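Hypothetical protein TM1380 (Thermotoga maritima, PDB 1Z85) probably methylates the N3 position of a specific uridine in 16S rRNA of the assembled 30S subunit, using S-adenosyl-L-methionine as methyl donor. Local coordinates at residues E108-D112 against K230-I234. Sequence-based numbering, arbitrary orientation.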
# COMPACT_ATOMS: atom_id res chain seq x y z
N GLU B 108 11.15 -3.94 -0.44
CA GLU B 108 10.40 -4.17 0.75
C GLU B 108 9.81 -5.55 0.91
O GLU B 108 9.79 -6.09 2.00
CB GLU B 108 9.23 -3.17 0.79
CG GLU B 108 8.96 -2.72 2.12
CD GLU B 108 7.70 -1.88 2.23
OE1 GLU B 108 7.41 -1.11 1.31
OE2 GLU B 108 7.05 -2.02 3.29
N LEU B 109 9.29 -6.09 -0.17
CA LEU B 109 8.56 -7.35 -0.21
C LEU B 109 9.41 -8.56 -0.55
O LEU B 109 8.88 -9.62 -0.93
CB LEU B 109 7.40 -7.26 -1.23
CG LEU B 109 6.35 -6.18 -0.87
CD1 LEU B 109 5.35 -5.96 -1.97
CD2 LEU B 109 5.65 -6.56 0.42
N GLY B 110 10.71 -8.42 -0.43
CA GLY B 110 11.58 -9.57 -0.59
C GLY B 110 11.80 -10.10 -2.01
O GLY B 110 12.27 -11.22 -2.19
N VAL B 111 11.48 -9.31 -3.01
CA VAL B 111 11.83 -9.66 -4.38
C VAL B 111 13.35 -9.75 -4.54
O VAL B 111 14.09 -8.91 -4.01
CB VAL B 111 11.21 -8.64 -5.38
CG1 VAL B 111 11.74 -8.80 -6.77
CG2 VAL B 111 9.68 -8.73 -5.35
N ASP B 112 13.80 -10.79 -5.25
CA ASP B 112 15.24 -11.07 -5.50
C ASP B 112 15.81 -10.43 -6.77
O ASP B 112 16.96 -10.03 -6.78
CB ASP B 112 15.49 -12.59 -5.55
CG ASP B 112 15.12 -13.27 -4.25
OD1 ASP B 112 15.68 -12.91 -3.19
OD2 ASP B 112 14.23 -14.12 -4.27
N LYS B 230 3.20 -15.99 0.59
CA LYS B 230 2.99 -17.41 0.28
C LYS B 230 4.35 -18.10 0.05
O LYS B 230 4.60 -19.18 0.54
CB LYS B 230 2.08 -17.53 -0.96
CG LYS B 230 1.09 -18.66 -0.97
CD LYS B 230 0.01 -18.54 0.10
N LYS B 231 5.26 -17.43 -0.63
CA LYS B 231 6.62 -17.92 -0.86
C LYS B 231 7.59 -17.70 0.30
O LYS B 231 8.79 -18.02 0.21
CB LYS B 231 7.17 -17.24 -2.11
CG LYS B 231 6.53 -17.74 -3.37
CD LYS B 231 6.74 -19.23 -3.42
CE LYS B 231 7.01 -19.76 -4.78
NZ LYS B 231 6.83 -21.23 -4.62
N GLN B 232 7.08 -17.14 1.39
CA GLN B 232 7.88 -16.81 2.55
C GLN B 232 9.10 -15.94 2.25
O GLN B 232 10.15 -16.10 2.86
CB GLN B 232 8.25 -18.09 3.28
CG GLN B 232 7.24 -18.41 4.35
CD GLN B 232 6.69 -19.80 4.28
OE1 GLN B 232 5.51 -19.99 3.96
NE2 GLN B 232 7.53 -20.78 4.59
N LYS B 233 8.98 -15.05 1.28
CA LYS B 233 9.98 -14.02 1.05
C LYS B 233 9.86 -12.90 2.09
O LYS B 233 10.80 -12.14 2.33
CB LYS B 233 9.82 -13.47 -0.34
CG LYS B 233 10.14 -14.52 -1.46
CD LYS B 233 11.61 -14.71 -1.60
CE LYS B 233 12.00 -15.78 -2.59
NZ LYS B 233 13.49 -15.91 -2.47
N ILE B 234 8.68 -12.78 2.68
CA ILE B 234 8.47 -11.99 3.91
C ILE B 234 7.70 -12.79 4.98
O ILE B 234 7.17 -13.92 4.79
CB ILE B 234 7.68 -10.69 3.64
CG1 ILE B 234 6.45 -11.00 2.77
CG2 ILE B 234 8.58 -9.70 3.08
CD1 ILE B 234 5.52 -9.87 2.55
OXT ILE B 234 7.59 -12.25 6.10
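How a chain end can be fastened to a helix-strand turn is illustrated where 108-112 meets the C-terminal residues 230-234. Glu108, closing helix 96-108, turns its CB away from the tail, and its carboxylate bonds instead to Thr218 and Arg215 of the second subunit; only its carbonyl O comes near, 4.0 Å from Ile234 CG2. Leu109, the first residue past the helix, supplies the apolar part of the contact: its CD2 lies 3.9 Å from CD1 of Ile234. Gly110 then adopts positive phi as the C-prime residue of a Schellman motif, and the absent side chain matters twice: positive phi favours glycine, and a CB here would collide with the carbonyl O of Lys233. The bare backbone lets the tail approach closely, with Gly110 CA 5.0 Å from Lys233 CA and the aliphatic CD of Lys233 3.6 Å from Gly110 O. Val111 faces the other way, onto strand 87-92 and Val224. At Asp112, OD2 receives a 2.6 Å salt-bridging hydrogen bond from Lys233 NZ and also binds Leu87 N. Helix 216-230 likewise ends in a Schellman motif, at Gln232, and the two residues after it carry the tail onto the Schellman turn of helix 96-108, beside the parallel sheet of the alpha/beta-knot (SPOUT) methyltransferase domain, close to the dimer interface.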